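PDB 1KKO: 3-methylaspartate ammonia-lyase from Citrobacter amalonaticus, which catalyses the reversible anti elimination of ammonia from (2S,3S)-3-methyl-L-aspartate to give mesaconate, using magnesium as cofactor. Local coordinates for residues E354-T360 and P380-K386; P168-G174 and D190-L196; D107-P111 and D156-L160; R148-E152 and T405-L409. All coordinates share one frame. Residue numbers count along the deposited sequence, not the author numbering.

Contact 1: residues E354-T360 and P380-K386; sequences EAYQGGT and PMRMLIK. With SO4 (sulfate ion), chain C.
Parallel strands of the enolase-superfamily TIM barrel, 354-357 and 382-384, form a beta-alpha-beta crossover through helix 365-378. Their axes approach to 4.6 Å at 19°, and Tyr356 pairs with Arg382, Gln357 with Met383 (CA-CA 4.7 Å each). Met381 N gives to Ala355 O (2.8 Å), which also takes a weak bond from Arg382 N (3.4 Å); Gln357 N gives to Arg382 O (2.8 Å), Leu384 N to Gln357 O (3.0 Å). Glu354, Tyr356 and Gly358 bond backbone to backbone with His326, Val328 and Ile330 on their other edge. Tyr356 (chi1 t) and Arg382 point into the barrel, the tyrosine close to Gln329 of the substrate site and Glu273 of the magnesium site; Arg382 NH1 hydrogen-bonds His236 ND1, with Tyr271 in cation-pi contact. Gln357 and selenomethionine Met383 face helix 365-378, and Gln357 NE2 is satisfied by Cys371 O. Glu354 OE1 hydrogen-bonds Tyr271 OH; OE2 makes a salt bridge to Lys303 NZ. Lys386 (chi1 p, the rest t) hydrogen-bonds Gly358 O through NZ (2.9 Å) and makes a salt bridge to Glu363. Gly359 (phi 143°, psi -151°) must be glycine: a CB would jam against the preceding carbonyl. Thr360, of the substrate-binding site, presents OG1 to sulfate O1 at 2.5 Å.

Contact 2: residues P168-G174 and D190-L196; sequences PLFGQSG and DVLPHAL. With SO4 (sulfate ion), chain C.
Residues 168-174 and 190-196 run in roughly the same direction, 25° apart end to end, and meet in a single beta bridge, Phe170 with Val191 (CA-CA 4.4 Å). Val191 N bonds Leu169 O weakly (2.9 Å), and Gly171 N bonds Val191 O (3.0 Å). Further on, Ser173 N gives to Pro193 O (2.9 Å). The second segment then leaves regular strand geometry: the peptide before Pro193 is cis, and His194, Ala195 and Leu196 all have positive phi (74°, 73° and 43°). At the other end the carboxylate of Asp190 takes up the amide of Leu169 (N to OD2 2.9 Å). They contain strands 169-170 and 191-194, the first and second of the TIM barrel, so their bridge closes the circle of eight; strands 382-384 and 234-238 flank them. Inside, Phe170 (chi1 t) lays CD1 3.6 Å from Val191 CG1 and CZ 3.7 Å from His194 CB, and its ring also stacks with that of His236. Flat and apolar, it suits this packed interior. At the mouth, Gln172, which binds the substrate, has CB 3.5 Å from His194 CB, and its OE1 lies over one face of that imidazole. His194, the transition-state stabiliser, bonds Tyr240 OH through NE2. Gln172 NE2 donates to sulfate O3 at 3.1 Å.

Contact 3: residues D107-P111 and D156-L160; sequences DAFLP and DEWQL
Glu157, Leu110 and Trp158 bury the most surface where the end of helix 150-157 meets the start of helix 110-118 in the enolase-type N-terminal region; the closest CA pair, Leu110 and Glu157, is 7.4 Å apart. Glu157, in the last turn of its helix (chi1 m, chi2 t), extends its carboxylate to the amides of Phe109, just before helix 110-118, and Leu110, its first residue: OE2 accepts from Phe109 N (2.7 Å), OE1 from Leu110 N (2.9 Å) and weakly from Phe109 N (3.4 Å). Glutamate has the reach and two acceptors for two adjacent amides. Leu110 (chi1 -98°) places CD1 over the six-membered ring of Trp158, 4.1 Å from its centroid and 10° off the normal, a CH-pi contact; its CD2 is 3.6 Å from Trp158 CH2. The indole (chi1 -88°, chi2 -99°) also has CH2 4.0 Å from Phe109 CE2; its NE1 bonds Asp343, and it packs on barrel helix 339-351. A Schellman motif at Gln159 (phi 54°) ends helix 150-157. The carboxylate suits the positive end of the helix dipole and Leu110 N, which has no acceptor one turn earlier, with apolar Leu110-Trp158-Phe109 packing alongside.

Contact 4: residues R148-E152 and T405-L409; sequences RLKTE and TIALL
Apolar packing makes up this contact between the start of helix 150-157 and helix 392-410, near the chain's C-terminus; the closest CA pair, Leu149 and Thr405, is 8.1 Å apart. Leu149 (chi1 m, chi2 t) buries the most surface: its CD1 meets Leu408 CB at 3.8 Å, Thr405 CG2 at 4.0 Å and Leu409 CD2 at 4.1 Å. Thr151 sets CG2 3.8 Å from Thr405 CG2, and Leu409 CD2 also touches Glu152 CG at 3.8 Å. The two segments are not hydrogen-bonded to each other. Leu149 holds the N-cap position, and its N bonds Glu152 OE1 (2.9 Å), the half of a capping box that a leucine N-cap still permits. Thr405 OG1 is satisfied by Glu401 O of its own helix, and Thr151 N by His373 of helix 365-378, whereas Thr151 OG1 is buried without a partner. Leu408 also packs on Gln56 of the second subunit. With van der Waals contacts in place of polar bonds, the join between N-terminal region and barrel rests largely on surface complementarity of leucine and threonine methyl groups.

Contacts 1 and 2 belong to one barrel sheet, their centres about 10 Å apart; strands 382-384 and 169-170 are neighbours, probably hydrogen-bonded through Met383 N to Pro168 O and Ile385 N to Phe170 O, and both contacts reach the same sulfate in the active site. Contacts 3 and 4, with centres about 15 Å apart, share helix 150-157, and Arg148, just before that helix, makes a salt bridge to Asp156 near its end. Contacts 2 and 3, about 32 Å apart between centres, lie on opposite sides of the chain's centre. Along the chain, the segments of 3 and 4 alternate, and contacts 2 and then 1 fall between the two segments of 4, which thus brings the chain's last helix back to the N-terminal domain.

Contact 1: residues E354-T360 and P380-K386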
# COMPACT_ATOMS: atom_id res chain seq x y z
N GLU A 354 11.33 16.60 20.31
CA GLU A 354 10.24 16.28 19.40
C GLU A 354 10.39 14.83 18.96
O GLU A 354 11.45 14.41 18.48
CB GLU A 354 10.22 17.21 18.19
CG GLU A 354 9.94 18.65 18.57
CD GLU A 354 9.94 19.60 17.39
OE1 GLU A 354 9.89 19.13 16.24
OE2 GLU A 354 9.99 20.83 17.62
N ALA A 355 9.33 14.06 19.16
CA ALA A 355 9.33 12.65 18.79
C ALA A 355 8.76 12.46 17.39
O ALA A 355 7.62 12.82 17.12
CB ALA A 355 8.53 11.87 19.78
N TYR A 356 9.58 11.93 16.49
CA TYR A 356 9.15 11.57 15.14
C TYR A 356 9.03 10.05 15.11
O TYR A 356 10.02 9.32 15.17
CB TYR A 356 10.15 12.12 14.10
CG TYR A 356 10.09 11.50 12.73
CD1 TYR A 356 8.90 10.99 12.19
CD2 TYR A 356 11.25 11.39 11.98
CE1 TYR A 356 8.90 10.41 10.93
CE2 TYR A 356 11.24 10.82 10.72
CZ TYR A 356 10.08 10.32 10.22
OH TYR A 356 10.09 9.71 8.99
N GLN A 357 7.78 9.56 15.11
CA GLN A 357 7.53 8.13 15.07
C GLN A 357 7.61 7.72 13.61
O GLN A 357 6.68 7.91 12.83
CB GLN A 357 6.18 7.79 15.68
CG GLN A 357 6.01 6.30 15.93
CD GLN A 357 4.65 5.95 16.44
OE1 GLN A 357 4.25 6.40 17.51
NE2 GLN A 357 3.94 5.12 15.68
N GLY A 358 8.78 7.21 13.25
CA GLY A 358 9.08 6.92 11.87
C GLY A 358 8.81 5.48 11.51
O GLY A 358 7.75 4.93 11.82
N GLY A 359 9.77 4.87 10.85
CA GLY A 359 9.60 3.52 10.35
C GLY A 359 10.30 3.38 9.02
O GLY A 359 11.29 4.06 8.76
N THR A 360 9.78 2.50 8.17
CA THR A 360 10.44 2.20 6.92
C THR A 360 9.44 1.94 5.82
O THR A 360 8.33 1.48 6.05
CB THR A 360 11.34 0.97 7.12
OG1 THR A 360 11.99 0.60 5.89
CG2 THR A 360 10.55 -0.25 7.59
N PRO A 380 3.27 11.38 19.47
CA PRO A 380 4.49 11.93 18.87
C PRO A 380 4.11 13.19 18.08
O PRO A 380 2.94 13.41 17.77
CB PRO A 380 4.94 10.81 17.93
CG PRO A 380 3.64 10.15 17.53
CD PRO A 380 2.85 10.12 18.82
N MSE A 381 5.11 13.99 17.76
CA MSE A 381 4.92 15.18 16.96
C MSE A 381 4.71 14.92 15.47
O MSE A 381 4.15 15.76 14.77
CB MSE A 381 6.16 16.05 17.12
CG MSE A 381 5.90 17.28 17.91
SE MSE A 381 5.23 18.60 16.71
CE MSE A 381 6.85 19.39 16.13
N ARG A 382 5.16 13.76 15.00
CA ARG A 382 5.15 13.45 13.58
C ARG A 382 5.14 11.95 13.42
O ARG A 382 5.70 11.24 14.22
CB ARG A 382 6.44 14.01 12.97
CG ARG A 382 6.54 13.96 11.46
CD ARG A 382 7.60 14.89 10.90
NE ARG A 382 7.33 16.26 11.34
CZ ARG A 382 8.19 17.26 11.33
NH1 ARG A 382 9.41 17.12 10.85
NH2 ARG A 382 7.81 18.43 11.83
N MSE A 383 4.48 11.48 12.36
CA MSE A 383 4.45 10.06 12.06
C MSE A 383 4.66 9.84 10.57
O MSE A 383 4.06 10.51 9.74
CB MSE A 383 3.13 9.44 12.49
CG MSE A 383 3.00 7.98 12.07
SE MSE A 383 1.56 7.03 12.97
CE MSE A 383 0.17 8.23 12.65
N LEU A 384 5.51 8.89 10.24
CA LEU A 384 5.79 8.55 8.86
C LEU A 384 4.64 7.85 8.15
O LEU A 384 4.06 6.89 8.69
CB LEU A 384 7.02 7.65 8.79
CG LEU A 384 7.45 7.15 7.40
CD1 LEU A 384 7.95 8.30 6.53
CD2 LEU A 384 8.52 6.08 7.55
N ILE A 385 4.33 8.31 6.95
CA ILE A 385 3.40 7.62 6.06
C ILE A 385 4.15 6.42 5.48
O ILE A 385 5.18 6.56 4.82
CB ILE A 385 2.90 8.59 4.99
CG1 ILE A 385 2.05 9.68 5.63
CG2 ILE A 385 2.12 7.85 3.93
CD1 ILE A 385 1.78 10.87 4.76
N LYS A 386 3.64 5.24 5.75
CA LYS A 386 4.34 4.01 5.44
C LYS A 386 3.33 2.87 5.35
O LYS A 386 2.18 3.03 5.76
CB LYS A 386 5.37 3.73 6.54
CG LYS A 386 4.76 3.36 7.87
CD LYS A 386 5.79 3.31 8.98
CE LYS A 386 5.24 2.65 10.22
NZ LYS A 386 6.27 2.45 11.28
S SO4 C . 13.39 3.84 5.00
O1 SO4 C . 13.63 2.52 5.65
O2 SO4 C . 14.45 3.89 3.93
O3 SO4 C . 12.05 3.88 4.41
O4 SO4 C . 13.58 5.00 5.90

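Contact 2: residues P168-G174 and D190-L196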
# COMPACT_ATOMS: atom_id res chain seq x y z
N PRO A 168 0.38 14.75 12.97
CA PRO A 168 0.89 15.18 11.67
C PRO A 168 1.61 14.06 10.94
O PRO A 168 2.44 13.38 11.54
CB PRO A 168 1.86 16.31 12.03
CG PRO A 168 1.35 16.83 13.32
CD PRO A 168 0.90 15.61 14.06
N LEU A 169 1.30 13.89 9.65
CA LEU A 169 1.85 12.82 8.84
C LEU A 169 2.88 13.34 7.85
O LEU A 169 2.72 14.41 7.27
CB LEU A 169 0.74 12.10 8.07
CG LEU A 169 -0.42 11.57 8.90
CD1 LEU A 169 -1.40 10.80 8.01
CD2 LEU A 169 0.07 10.70 10.01
N PHE A 170 3.90 12.51 7.64
CA PHE A 170 5.06 12.85 6.83
C PHE A 170 5.19 11.88 5.67
O PHE A 170 5.37 10.68 5.88
CB PHE A 170 6.30 12.76 7.73
CG PHE A 170 7.61 12.95 7.03
CD1 PHE A 170 7.76 13.87 6.01
CD2 PHE A 170 8.69 12.18 7.41
CE1 PHE A 170 8.99 14.03 5.40
CE2 PHE A 170 9.91 12.34 6.80
CZ PHE A 170 10.06 13.28 5.80
N GLY A 171 5.11 12.40 4.45
CA GLY A 171 5.25 11.60 3.25
C GLY A 171 6.66 11.57 2.72
O GLY A 171 7.35 12.59 2.72
N GLN A 172 7.11 10.39 2.27
CA GLN A 172 8.44 10.23 1.68
C GLN A 172 8.35 9.88 0.21
O GLN A 172 7.59 9.02 -0.21
CB GLN A 172 9.32 9.26 2.48
CG GLN A 172 9.09 7.78 2.27
CD GLN A 172 10.22 6.95 2.86
OE1 GLN A 172 11.39 7.29 2.69
NE2 GLN A 172 9.89 5.87 3.56
N SER A 173 9.17 10.57 -0.58
CA SER A 173 9.14 10.48 -2.03
C SER A 173 10.05 9.45 -2.68
O SER A 173 9.87 9.11 -3.84
CB SER A 173 9.61 11.83 -2.57
OG SER A 173 10.95 12.11 -2.18
N GLY A 174 11.06 9.00 -1.96
CA GLY A 174 12.11 8.25 -2.60
C GLY A 174 12.78 9.21 -3.59
O GLY A 174 12.76 10.42 -3.42
N ASP A 190 0.64 16.75 5.61
CA ASP A 190 1.08 17.71 6.63
C ASP A 190 2.56 18.06 6.56
O ASP A 190 2.94 19.19 6.83
CB ASP A 190 0.80 17.18 8.03
CG ASP A 190 -0.63 16.73 8.24
OD1 ASP A 190 -1.56 17.52 7.99
OD2 ASP A 190 -0.89 15.60 8.68
N VAL A 191 3.40 17.07 6.25
CA VAL A 191 4.84 17.22 6.26
C VAL A 191 5.39 16.48 5.04
O VAL A 191 4.94 15.37 4.75
CB VAL A 191 5.45 16.63 7.55
CG1 VAL A 191 6.94 16.98 7.64
CG2 VAL A 191 4.70 17.11 8.79
N LEU A 192 6.38 17.05 4.36
CA LEU A 192 6.85 16.45 3.13
C LEU A 192 8.21 17.04 2.79
O LEU A 192 8.55 18.10 3.31
CB LEU A 192 5.86 16.74 1.99
CG LEU A 192 5.79 18.17 1.45
CD1 LEU A 192 5.06 18.17 0.11
CD2 LEU A 192 5.14 19.14 2.43
N PRO A 193 8.95 16.44 1.86
CA PRO A 193 8.66 15.19 1.15
C PRO A 193 9.77 14.15 1.29
O PRO A 193 9.78 13.19 0.51
CB PRO A 193 8.69 15.68 -0.28
CG PRO A 193 9.93 16.59 -0.25
CD PRO A 193 10.01 17.17 1.16
N HIS A 194 10.68 14.36 2.24
CA HIS A 194 11.86 13.53 2.46
C HIS A 194 12.95 13.75 1.39
O HIS A 194 14.07 14.17 1.72
CB HIS A 194 11.47 12.05 2.64
CG HIS A 194 12.63 11.17 2.96
ND1 HIS A 194 12.88 10.65 4.21
CD2 HIS A 194 13.61 10.71 2.15
CE1 HIS A 194 13.97 9.90 4.15
NE2 HIS A 194 14.43 9.91 2.91
N ALA A 195 12.61 13.45 0.13
CA ALA A 195 13.43 13.76 -1.05
C ALA A 195 14.68 12.94 -1.27
O ALA A 195 15.38 13.15 -2.26
CB ALA A 195 13.75 15.25 -1.09
N LEU A 196 14.99 12.03 -0.35
CA LEU A 196 16.09 11.08 -0.51
C LEU A 196 17.34 11.76 -1.08
O LEU A 196 17.84 11.38 -2.14
CB LEU A 196 15.65 9.91 -1.39
CG LEU A 196 16.56 8.68 -1.41
CD1 LEU A 196 16.74 8.07 -0.05
CD2 LEU A 196 15.97 7.66 -2.36
S SO4 C . 13.39 3.84 5.00
O1 SO4 C . 13.63 2.52 5.65
O2 SO4 C . 14.45 3.89 3.93
O3 SO4 C . 12.05 3.88 4.41
O4 SO4 C . 13.58 5.00 5.90

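Contact 3: residues D107-P111 and D156-L160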
# COMPACT_ATOMS: atom_id res chain seq x y z
N ASP A 107 -4.66 -11.03 28.68
CA ASP A 107 -5.49 -10.00 29.28
C ASP A 107 -4.72 -8.69 29.41
O ASP A 107 -5.32 -7.63 29.41
CB ASP A 107 -6.00 -10.42 30.64
CG ASP A 107 -7.15 -11.39 30.55
OD1 ASP A 107 -7.63 -11.66 29.42
OD2 ASP A 107 -7.64 -11.92 31.57
N ALA A 108 -3.41 -8.78 29.58
CA ALA A 108 -2.55 -7.62 29.58
C ALA A 108 -1.54 -7.76 28.45
O ALA A 108 -1.29 -8.86 27.96
CB ALA A 108 -1.84 -7.48 30.92
N PHE A 109 -0.95 -6.63 28.09
CA PHE A 109 0.04 -6.57 27.02
C PHE A 109 1.49 -6.47 27.48
O PHE A 109 2.34 -7.21 27.01
CB PHE A 109 -0.29 -5.37 26.14
CG PHE A 109 0.80 -4.99 25.17
CD1 PHE A 109 1.21 -5.88 24.20
CD2 PHE A 109 1.38 -3.74 25.20
CE1 PHE A 109 2.20 -5.53 23.30
CE2 PHE A 109 2.35 -3.39 24.29
CZ PHE A 109 2.76 -4.29 23.34
N LEU A 110 1.75 -5.56 28.42
CA LEU A 110 3.13 -5.24 28.76
C LEU A 110 3.99 -6.41 29.27
O LEU A 110 5.11 -6.55 28.82
CB LEU A 110 3.18 -4.09 29.77
CG LEU A 110 3.46 -2.70 29.19
CD1 LEU A 110 3.36 -1.66 30.29
CD2 LEU A 110 4.84 -2.63 28.53
N PRO A 111 3.50 -7.22 30.20
CA PRO A 111 4.31 -8.36 30.65
C PRO A 111 4.73 -9.25 29.49
O PRO A 111 5.87 -9.66 29.40
CB PRO A 111 3.41 -9.07 31.66
CG PRO A 111 2.52 -8.04 32.14
CD PRO A 111 2.24 -7.13 30.95
N ASP A 156 -4.52 2.60 28.54
CA ASP A 156 -4.80 1.98 29.84
C ASP A 156 -3.53 1.54 30.55
O ASP A 156 -3.35 1.84 31.74
CB ASP A 156 -5.72 0.78 29.67
CG ASP A 156 -7.16 1.16 29.38
OD1 ASP A 156 -7.55 2.33 29.57
OD2 ASP A 156 -7.97 0.31 28.95
N GLU A 157 -2.64 0.83 29.87
CA GLU A 157 -1.45 0.27 30.51
C GLU A 157 -0.37 1.30 30.82
O GLU A 157 0.45 1.08 31.70
CB GLU A 157 -0.91 -0.91 29.72
CG GLU A 157 -1.92 -2.04 29.65
CD GLU A 157 -1.35 -3.40 29.29
OE1 GLU A 157 -0.12 -3.59 29.39
OE2 GLU A 157 -2.13 -4.29 28.91
N TRP A 158 -0.36 2.41 30.10
CA TRP A 158 0.59 3.48 30.36
C TRP A 158 -0.09 4.63 31.09
O TRP A 158 0.53 5.65 31.35
CB TRP A 158 1.20 4.02 29.06
CG TRP A 158 2.40 3.29 28.61
CD1 TRP A 158 3.69 3.67 28.79
CD2 TRP A 158 2.44 2.06 27.88
NE1 TRP A 158 4.54 2.76 28.21
CE2 TRP A 158 3.80 1.76 27.64
CE3 TRP A 158 1.47 1.19 27.38
CZ2 TRP A 158 4.20 0.63 26.95
CZ3 TRP A 158 1.88 0.06 26.69
CH2 TRP A 158 3.22 -0.21 26.48
N GLN A 159 -1.37 4.45 31.41
CA GLN A 159 -2.11 5.47 32.14
C GLN A 159 -2.02 6.81 31.41
O GLN A 159 -1.52 7.80 31.96
CB GLN A 159 -1.59 5.59 33.58
CG GLN A 159 -1.84 4.33 34.40
CD GLN A 159 -1.28 4.40 35.82
OE1 GLN A 159 -1.38 3.43 36.57
NE2 GLN A 159 -0.68 5.53 36.18
N LEU A 160 -2.49 6.82 30.15
CA LEU A 160 -2.48 8.00 29.29
C LEU A 160 -3.91 8.44 29.03
O LEU A 160 -4.81 7.62 29.00
CB LEU A 160 -1.79 7.68 27.96
CG LEU A 160 -0.45 6.95 28.06
CD1 LEU A 160 0.09 6.67 26.65
CD2 LEU A 160 0.57 7.73 28.83

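Contact 4: residues R148-E152 and T405-L409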
# COMPACT_ATOMS: atom_id res chain seq x y z
N ARG A 148 -11.39 -3.74 23.39
CA ARG A 148 -10.75 -2.45 23.29
C ARG A 148 -10.03 -2.30 21.97
O ARG A 148 -9.71 -3.29 21.34
CB ARG A 148 -9.71 -2.28 24.40
CG ARG A 148 -10.30 -2.06 25.79
CD ARG A 148 -9.24 -1.91 26.87
NE ARG A 148 -8.56 -3.17 27.11
CZ ARG A 148 -7.50 -3.33 27.90
NH1 ARG A 148 -6.99 -2.28 28.53
NH2 ARG A 148 -6.96 -4.52 28.08
N LEU A 149 -9.80 -1.06 21.57
CA LEU A 149 -8.93 -0.81 20.44
C LEU A 149 -7.49 -0.90 20.92
O LEU A 149 -7.21 -0.69 22.10
CB LEU A 149 -9.17 0.58 19.88
CG LEU A 149 -10.63 0.92 19.60
CD1 LEU A 149 -10.73 2.28 18.94
CD2 LEU A 149 -11.28 -0.14 18.74
N LYS A 150 -6.56 -1.17 20.02
CA LYS A 150 -5.16 -1.20 20.40
C LYS A 150 -4.74 0.10 21.08
O LYS A 150 -4.02 0.08 22.07
CB LYS A 150 -4.29 -1.50 19.19
CG LYS A 150 -4.36 -2.96 18.74
CD LYS A 150 -3.45 -3.24 17.54
CE LYS A 150 -3.95 -2.64 16.24
NZ LYS A 150 -5.26 -3.20 15.83
N THR A 151 -5.21 1.24 20.57
CA THR A 151 -4.88 2.52 21.17
C THR A 151 -5.29 2.56 22.64
O THR A 151 -4.57 3.10 23.48
CB THR A 151 -5.58 3.68 20.44
OG1 THR A 151 -7.00 3.52 20.46
CG2 THR A 151 -5.28 3.70 19.03
N GLU A 152 -6.47 2.02 22.93
CA GLU A 152 -7.01 2.04 24.29
C GLU A 152 -6.19 1.18 25.22
O GLU A 152 -6.01 1.51 26.40
CB GLU A 152 -8.47 1.58 24.29
CG GLU A 152 -9.39 2.58 23.62
CD GLU A 152 -10.82 2.10 23.58
OE1 GLU A 152 -11.05 0.95 23.17
OE2 GLU A 152 -11.71 2.86 24.00
N THR A 405 -10.04 5.36 13.55
CA THR A 405 -9.83 5.11 14.97
C THR A 405 -10.28 6.30 15.81
O THR A 405 -10.91 6.11 16.86
CB THR A 405 -8.37 4.78 15.23
OG1 THR A 405 -8.03 3.60 14.49
CG2 THR A 405 -8.14 4.41 16.70
N ILE A 406 -9.98 7.51 15.37
CA ILE A 406 -10.46 8.69 16.06
C ILE A 406 -11.99 8.65 16.11
O ILE A 406 -12.57 8.93 17.16
CB ILE A 406 -9.95 9.95 15.38
CG1 ILE A 406 -8.45 10.10 15.67
CG2 ILE A 406 -10.73 11.18 15.84
CD1 ILE A 406 -7.74 11.13 14.85
N ALA A 407 -12.63 8.28 15.01
CA ALA A 407 -14.09 8.22 14.98
C ALA A 407 -14.59 7.19 15.98
O ALA A 407 -15.58 7.46 16.68
CB ALA A 407 -14.59 7.89 13.60
N LEU A 408 -13.96 6.02 16.06
CA LEU A 408 -14.37 5.02 17.03
C LEU A 408 -14.22 5.54 18.46
O LEU A 408 -15.12 5.37 19.30
CB LEU A 408 -13.57 3.72 16.88
CG LEU A 408 -13.87 2.89 15.63
CD1 LEU A 408 -12.86 1.77 15.55
CD2 LEU A 408 -15.29 2.34 15.68
N LEU A 409 -13.09 6.16 18.75
CA LEU A 409 -12.84 6.69 20.09
C LEU A 409 -13.88 7.73 20.49
O LEU A 409 -14.22 7.86 21.67
CB LEU A 409 -11.45 7.32 20.16
CG LEU A 409 -10.28 6.33 20.15
CD1 LEU A 409 -8.99 7.07 19.91
CD2 LEU A 409 -10.21 5.53 21.44